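Local coordinates for nuclear receptor subfamily 1 group I member 3 (Mus musculus, PDB 1XNX), which acts with RXR as a nuclear receptor that activates transcription from retinoic acid and xenobiotic response elements, and here binds the steroid androstenol in its ligand-binding domain, at residues 111-125 with 153-167. Residues are numbered along the deposited sequence; the frame is centred on the assembly and turned at random.
With ATE (16,17-androstene-3-ol), chain C.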
loop_
_atom_site.group_PDB
_atom_site.type_symbol
_atom_site.label_atom_id
_atom_site.label_comp_id
_atom_site.label_asym_id
_atom_site.label_seq_id
_atom_site.Cartn_x
_atom_site.Cartn_y
_atom_site.Cartn_z
ATOM N N HIS A 111 -16.835 -5.818 -3.905
ATOM C CA HIS A 111 -15.936 -4.987 -3.117
ATOM C C HIS A 111 -14.785 -5.784 -2.504
ATOM O O HIS A 111 -13.710 -5.241 -2.265
ATOM C CB HIS A 111 -16.717 -4.231 -2.050
ATOM C CG HIS A 111 -17.601 -3.167 -2.620
ATOM N ND1 HIS A 111 -17.151 -1.894 -2.890
ATOM C CD2 HIS A 111 -18.886 -3.211 -3.048
ATOM C CE1 HIS A 111 -18.119 -1.198 -3.459
ATOM N NE2 HIS A 111 -19.182 -1.976 -3.567
ATOM N N ILE A 112 -15.001 -7.072 -2.261
ATOM C CA ILE A 112 -13.946 -7.914 -1.701
ATOM C C ILE A 112 -12.889 -8.127 -2.780
ATOM O O ILE A 112 -11.687 -8.099 -2.502
ATOM C CB ILE A 112 -14.490 -9.293 -1.244
ATOM C CG1 ILE A 112 -15.371 -9.120 0.002
ATOM C CG2 ILE A 112 -13.335 -10.246 -0.976
ATOM C CD1 ILE A 112 -16.131 -10.364 0.400
ATOM N N SER A 113 -13.334 -8.324 -4.015
ATOM C CA SER A 113 -12.398 -8.531 -5.116
ATOM C C SER A 113 -11.728 -7.219 -5.493
ATOM O O SER A 113 -10.523 -7.167 -5.748
ATOM C CB SER A 113 -13.128 -9.089 -6.337
ATOM O OG SER A 113 -13.594 -10.403 -6.087
ATOM N N LEU A 114 -12.518 -6.153 -5.513
ATOM C CA LEU A 114 -12.010 -4.845 -5.879
ATOM C C LEU A 114 -10.947 -4.311 -4.911
ATOM O O LEU A 114 -10.036 -3.592 -5.327
ATOM C CB LEU A 114 -13.170 -3.855 -5.972
ATOM C CG LEU A 114 -13.118 -2.802 -7.080
ATOM C CD1 LEU A 114 -13.923 -1.580 -6.646
ATOM C CD2 LEU A 114 -11.683 -2.412 -7.362
ATOM N N ASN A 115 -11.056 -4.659 -3.628
ATOM C CA ASN A 115 -10.100 -4.183 -2.622
ATOM C C ASN A 115 -8.697 -4.604 -3.017
ATOM O O ASN A 115 -7.698 -4.104 -2.500
ATOM C CB ASN A 115 -10.428 -4.761 -1.237
ATOM C CG ASN A 115 -9.595 -4.120 -0.125
ATOM O OD1 ASN A 115 -9.618 -2.900 0.054
ATOM N ND2 ASN A 115 -8.859 -4.940 0.625
ATOM N N THR A 116 -8.648 -5.536 -3.955
ATOM C CA THR A 116 -7.406 -6.094 -4.459
ATOM C C THR A 116 -6.576 -5.092 -5.236
ATOM O O THR A 116 -5.369 -5.257 -5.370
ATOM C CB THR A 116 -7.732 -7.320 -5.318
ATOM O OG1 THR A 116 -7.790 -8.472 -4.466
ATOM C CG2 THR A 116 -6.724 -7.517 -6.423
ATOM N N THR A 117 -7.226 -4.043 -5.729
ATOM C CA THR A 117 -6.553 -3.010 -6.505
ATOM C C THR A 117 -6.478 -1.726 -5.702
ATOM O O THR A 117 -6.016 -0.707 -6.207
ATOM C CB THR A 117 -7.325 -2.686 -7.812
ATOM O OG1 THR A 117 -8.543 -2.000 -7.480
ATOM C CG2 THR A 117 -7.669 -3.963 -8.582
ATOM N N PHE A 118 -6.926 -1.774 -4.452
ATOM C CA PHE A 118 -6.942 -0.587 -3.602
ATOM C C PHE A 118 -5.605 -0.248 -2.965
ATOM O O PHE A 118 -4.937 -1.110 -2.425
ATOM C CB PHE A 118 -7.995 -0.747 -2.498
ATOM C CG PHE A 118 -8.201 0.491 -1.658
ATOM C CD1 PHE A 118 -8.846 1.606 -2.186
ATOM C CD2 PHE A 118 -7.740 0.540 -0.340
ATOM C CE1 PHE A 118 -9.030 2.751 -1.410
ATOM C CE2 PHE A 118 -7.918 1.677 0.442
ATOM C CZ PHE A 118 -8.563 2.783 -0.091
ATOM N N CYS A 119 -5.233 1.025 -3.036
ATOM C CA CYS A 119 -3.996 1.528 -2.450
ATOM C C CYS A 119 -4.326 2.258 -1.136
ATOM O O CYS A 119 -5.128 3.190 -1.127
ATOM C CB CYS A 119 -3.308 2.487 -3.432
ATOM S SG CYS A 119 -1.991 3.533 -2.713
ATOM N N LEU A 120 -3.709 1.834 -0.034
ATOM C CA LEU A 120 -3.966 2.450 1.268
ATOM C C LEU A 120 -3.400 3.855 1.368
ATOM O O LEU A 120 -4.013 4.752 1.951
ATOM C CB LEU A 120 -3.366 1.598 2.389
ATOM C CG LEU A 120 -4.320 1.198 3.523
ATOM C CD1 LEU A 120 -3.549 0.510 4.638
ATOM C CD2 LEU A 120 -5.027 2.431 4.043
ATOM N N GLN A 121 -2.215 4.036 0.798
ATOM C CA GLN A 121 -1.521 5.319 0.807
ATOM C C GLN A 121 -2.288 6.455 0.117
ATOM O O GLN A 121 -2.226 7.601 0.554
ATOM C CB GLN A 121 -0.159 5.151 0.132
ATOM C CG GLN A 121 0.706 6.398 0.123
ATOM C CD GLN A 121 0.931 6.941 1.512
ATOM O OE1 GLN A 121 1.047 6.182 2.479
ATOM N NE2 GLN A 121 1.004 8.260 1.623
ATOM N N THR A 122 -3.014 6.149 -0.952
ATOM C CA THR A 122 -3.725 7.197 -1.661
ATOM C C THR A 122 -5.252 7.017 -1.746
ATOM O O THR A 122 -5.958 7.865 -2.300
ATOM C CB THR A 122 -3.152 7.328 -3.069
ATOM O OG1 THR A 122 -3.573 6.212 -3.865
ATOM C CG2 THR A 122 -1.650 7.337 -3.005
ATOM N N GLU A 123 -5.752 5.913 -1.199
ATOM C CA GLU A 123 -7.178 5.624 -1.221
ATOM C C GLU A 123 -7.741 5.739 -2.636
ATOM O O GLU A 123 -8.731 6.451 -2.884
ATOM C CB GLU A 123 -7.904 6.581 -0.294
ATOM C CG GLU A 123 -7.168 6.805 1.003
ATOM C CD GLU A 123 -7.879 7.782 1.883
ATOM O OE1 GLU A 123 -8.223 8.872 1.376
ATOM O OE2 GLU A 123 -8.090 7.457 3.072
ATOM N N ASN A 124 -7.087 5.046 -3.564
ATOM C CA ASN A 124 -7.509 5.016 -4.954
ATOM C C ASN A 124 -7.372 3.591 -5.447
ATOM O O ASN A 124 -6.511 2.854 -4.963
ATOM C CB ASN A 124 -6.634 5.927 -5.806
ATOM C CG ASN A 124 -6.847 7.386 -5.494
ATOM O OD1 ASN A 124 -7.950 7.800 -5.149
ATOM N ND2 ASN A 124 -5.795 8.180 -5.630
ATOM N N PHE A 125 -8.225 3.194 -6.389
ATOM C CA PHE A 125 -8.152 1.849 -6.943
ATOM C C PHE A 125 -7.392 1.949 -8.256
ATOM O O PHE A 125 -7.695 2.811 -9.081
ATOM C CB PHE A 125 -9.550 1.281 -7.216
ATOM C CG PHE A 125 -10.407 1.107 -5.982
ATOM C CD1 PHE A 125 -10.974 2.204 -5.343
ATOM C CD2 PHE A 125 -10.667 -0.164 -5.475
ATOM C CE1 PHE A 125 -11.792 2.034 -4.217
ATOM C CE2 PHE A 125 -11.479 -0.344 -4.356
ATOM C CZ PHE A 125 -12.043 0.761 -3.727
ATOM N N PHE A 153 -14.615 0.715 4.572
ATOM C CA PHE A 153 -14.498 -0.724 4.386
ATOM C C PHE A 153 -13.175 -1.106 3.733
ATOM O O PHE A 153 -12.397 -1.898 4.281
ATOM C CB PHE A 153 -15.645 -1.239 3.518
ATOM C CG PHE A 153 -15.495 -2.679 3.122
ATOM C CD1 PHE A 153 -15.709 -3.696 4.049
ATOM C CD2 PHE A 153 -15.068 -3.015 1.842
ATOM C CE1 PHE A 153 -15.494 -5.030 3.710
ATOM C CE2 PHE A 153 -14.847 -4.340 1.495
ATOM C CZ PHE A 153 -15.060 -5.350 2.431
ATOM N N HIS A 154 -12.937 -0.538 2.551
ATOM C CA HIS A 154 -11.724 -0.808 1.785
ATOM C C HIS A 154 -10.450 -0.453 2.538
ATOM O O HIS A 154 -9.447 -1.151 2.419
ATOM C CB HIS A 154 -11.776 -0.074 0.440
ATOM C CG HIS A 154 -12.634 -0.758 -0.581
ATOM N ND1 HIS A 154 -12.279 -1.955 -1.165
ATOM C CD2 HIS A 154 -13.856 -0.446 -1.076
ATOM C CE1 HIS A 154 -13.246 -2.352 -1.972
ATOM N NE2 HIS A 154 -14.214 -1.456 -1.935
ATOM N N LYS A 155 -10.483 0.625 3.311
ATOM C CA LYS A 155 -9.313 1.015 4.081
ATOM C C LYS A 155 -9.104 -0.027 5.180
ATOM O O LYS A 155 -7.988 -0.537 5.377
ATOM C CB LYS A 155 -9.507 2.396 4.701
ATOM C CG LYS A 155 -9.736 3.517 3.692
ATOM C CD LYS A 155 -9.947 4.855 4.402
ATOM C CE LYS A 155 -8.734 5.212 5.257
ATOM N NZ LYS A 155 -9.063 6.170 6.357
ATOM N N ASN A 156 -10.184 -0.354 5.884
ATOM C CA ASN A 156 -10.112 -1.337 6.949
ATOM C C ASN A 156 -9.581 -2.682 6.447
ATOM O O ASN A 156 -8.704 -3.293 7.066
ATOM C CB ASN A 156 -11.496 -1.524 7.571
ATOM C CG ASN A 156 -11.894 -0.373 8.464
ATOM O OD1 ASN A 156 -13.081 -0.077 8.619
ATOM N ND2 ASN A 156 -10.906 0.272 9.078
ATOM N N LEU A 157 -10.107 -3.141 5.317
ATOM C CA LEU A 157 -9.684 -4.420 4.763
ATOM C C LEU A 157 -8.265 -4.407 4.189
ATOM O O LEU A 157 -7.558 -5.414 4.262
ATOM C CB LEU A 157 -10.680 -4.894 3.691
ATOM C CG LEU A 157 -10.445 -6.298 3.121
ATOM C CD1 LEU A 157 -10.386 -7.306 4.247
ATOM C CD2 LEU A 157 -11.554 -6.660 2.162
ATOM N N LYS A 158 -7.828 -3.285 3.628
ATOM C CA LYS A 158 -6.485 -3.265 3.067
ATOM C C LYS A 158 -5.461 -3.287 4.176
ATOM O O LYS A 158 -4.403 -3.910 4.051
ATOM C CB LYS A 158 -6.253 -2.030 2.208
ATOM C CG LYS A 158 -5.101 -2.212 1.240
ATOM C CD LYS A 158 -5.428 -3.307 0.243
ATOM C CE LYS A 158 -4.357 -3.443 -0.819
ATOM N NZ LYS A 158 -4.780 -4.378 -1.909
ATOM N N GLY A 159 -5.784 -2.593 5.260
ATOM C CA GLY A 159 -4.887 -2.531 6.395
ATOM C C GLY A 159 -4.540 -3.895 6.955
ATOM O O GLY A 159 -3.581 -4.012 7.716
ATOM N N LEU A 160 -5.293 -4.927 6.580
ATOM C CA LEU A 160 -5.031 -6.273 7.084
ATOM C C LEU A 160 -3.971 -7.042 6.289
ATOM O O LEU A 160 -3.618 -8.161 6.631
ATOM C CB LEU A 160 -6.337 -7.073 7.139
ATOM C CG LEU A 160 -7.410 -6.484 8.063
ATOM C CD1 LEU A 160 -8.692 -7.289 7.954
ATOM C CD2 LEU A 160 -6.896 -6.469 9.493
ATOM N N HIS A 161 -3.469 -6.437 5.221
ATOM C CA HIS A 161 -2.438 -7.058 4.403
ATOM C C HIS A 161 -2.754 -8.458 3.889
ATOM O O HIS A 161 -1.912 -9.345 3.980
ATOM C CB HIS A 161 -1.122 -7.110 5.181
ATOM C CG HIS A 161 -0.485 -5.772 5.378
ATOM N ND1 HIS A 161 -0.703 -4.712 4.525
ATOM C CD2 HIS A 161 0.412 -5.337 6.295
ATOM C CE1 HIS A 161 0.033 -3.683 4.905
ATOM N NE2 HIS A 161 0.719 -4.036 5.977
ATOM N N LEU A 162 -3.945 -8.652 3.326
ATOM C CA LEU A 162 -4.342 -9.964 2.813
ATOM C C LEU A 162 -3.682 -10.331 1.494
ATOM O O LEU A 162 -3.011 -9.518 0.879
ATOM C CB LEU A 162 -5.860 -10.028 2.612
ATOM C CG LEU A 162 -6.817 -9.932 3.804
ATOM C CD1 LEU A 162 -8.203 -10.336 3.317
ATOM C CD2 LEU A 162 -6.370 -10.847 4.940
ATOM N N GLN A 163 -3.894 -11.570 1.066
ATOM C CA GLN A 163 -3.375 -12.076 -0.209
ATOM C C GLN A 163 -4.407 -13.006 -0.872
ATOM O O GLN A 163 -5.250 -13.607 -0.191
ATOM C CB GLN A 163 -2.064 -12.830 -0.003
ATOM C CG GLN A 163 -0.924 -11.936 0.412
ATOM C CD GLN A 163 0.426 -12.611 0.272
ATOM O OE1 GLN A 163 1.455 -12.030 0.614
ATOM N NE2 GLN A 163 0.431 -13.843 -0.237
ATOM N N GLU A 164 -4.334 -13.111 -2.197
ATOM C CA GLU A 164 -5.243 -13.945 -2.991
ATOM C C GLU A 164 -6.007 -15.004 -2.177
ATOM O O GLU A 164 -7.240 -14.998 -2.144
ATOM C CB GLU A 164 -4.458 -14.633 -4.111
ATOM C CG GLU A 164 -3.508 -13.723 -4.871
ATOM C CD GLU A 164 -4.209 -12.950 -5.968
ATOM O OE1 GLU A 164 -3.555 -12.103 -6.617
ATOM O OE2 GLU A 164 -5.415 -13.196 -6.185
ATOM N N PRO A 165 -5.283 -15.931 -1.516
ATOM C CA PRO A 165 -5.934 -16.976 -0.716
ATOM C C PRO A 165 -6.957 -16.432 0.281
ATOM O O PRO A 165 -8.122 -16.844 0.275
ATOM C CB PRO A 165 -4.760 -17.659 -0.026
ATOM C CG PRO A 165 -3.691 -17.558 -1.060
ATOM C CD PRO A 165 -3.822 -16.122 -1.515
ATOM N N GLU A 166 -6.532 -15.504 1.134
ATOM C CA GLU A 166 -7.455 -14.944 2.104
ATOM C C GLU A 166 -8.634 -14.273 1.393
ATOM O O GLU A 166 -9.773 -14.402 1.832
ATOM C CB GLU A 166 -6.739 -13.944 3.015
ATOM C CG GLU A 166 -5.581 -14.545 3.813
ATOM C CD GLU A 166 -4.294 -14.615 3.009
ATOM O OE1 GLU A 166 -3.702 -13.544 2.744
ATOM O OE2 GLU A 166 -3.876 -15.732 2.632
ATOM N N TYR A 167 -8.370 -13.576 0.291
ATOM C CA TYR A 167 -9.444 -12.916 -0.454
ATOM C C TYR A 167 -10.443 -13.906 -1.018
ATOM O O TYR A 167 -11.652 -13.709 -0.900
ATOM C CB TYR A 167 -8.894 -12.075 -1.612
ATOM C CG TYR A 167 -8.435 -10.706 -1.198
ATOM C CD1 TYR A 167 -7.075 -10.381 -1.171
ATOM C CD2 TYR A 167 -9.360 -9.738 -0.782
ATOM C CE1 TYR A 167 -6.646 -9.125 -0.736
ATOM C CE2 TYR A 167 -8.945 -8.480 -0.344
ATOM C CZ TYR A 167 -7.583 -8.181 -0.326
ATOM O OH TYR A 167 -7.168 -6.938 0.096
HETATM O O1 ATE C . -20.226 -1.242 -8.025
HETATM C C3 ATE C . -20.572 -0.011 -8.660
HETATM C C2 ATE C . -19.467 0.247 -9.709
HETATM C C1 ATE C . -18.155 0.740 -9.082
HETATM C C4 ATE C . -20.735 0.960 -7.470
HETATM C C5 ATE C . -19.352 1.358 -6.895
HETATM C C6 ATE C . -19.565 2.351 -5.736
HETATM C C10 ATE C . -18.281 1.823 -7.964
HETATM C C19 ATE C . -18.802 3.116 -8.695
HETATM C C9 ATE C . -16.901 2.231 -7.323
HETATM C C11 ATE C . -15.803 2.693 -8.317
HETATM C C8 ATE C . -17.174 3.267 -6.153
HETATM C C7 ATE C . -18.242 2.820 -5.120
HETATM C C14 ATE C . -15.829 3.700 -5.501
HETATM C C15 ATE C . -15.753 4.671 -4.324
HETATM C C13 ATE C . -14.713 4.154 -6.499
HETATM C C12 ATE C . -14.489 3.143 -7.645
HETATM C C18 ATE C . -14.997 5.548 -7.158
HETATM C C17 ATE C . -13.691 4.456 -5.417
HETATM C C16 ATE C . -14.242 4.725 -4.212
#
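The backbones come nearest at Asn115 and His154, with CA atoms 5.8 Å apart, where the end of helix 95-114 and the hairpin after it meet helix 144-158. The His154 ring lies between two phenyl rings. Phe125 meets one face edge-on in a T-shaped pair, planes at 86°, with CZ 3.4 Å from His154 CD2. Phe153 covers the opposite face. His154 CG is anti to its carbonyl carbon (chi1 -79°), which brings NE2 to the rim of His111. There His111 ND1 and His154 NE2 share a nearly straight hydrogen bond of 3.1 Å. His154 CB makes a CH-pi contact over the centre of the Phe118 ring. Lys158 bends at chi2 (64°) along Phe118, and its NZ donates to Asn115 O at 3.0 Å, in the carbonyl plane. Asn115 O also accepts from Phe118 N. A methionine in place of Lys158 would probably leave Asn115 O without this second donor and the turn less firmly tied to the helix. Tyr167 lays one face against Thr116 OG1. Phe125 CE1 lies 3.3 Å from ATE C17, so this aromatic cluster backs the steroid pocket of a nuclear receptor ligand-binding domain, an alpha-helical sandwich with a small beta-sheet.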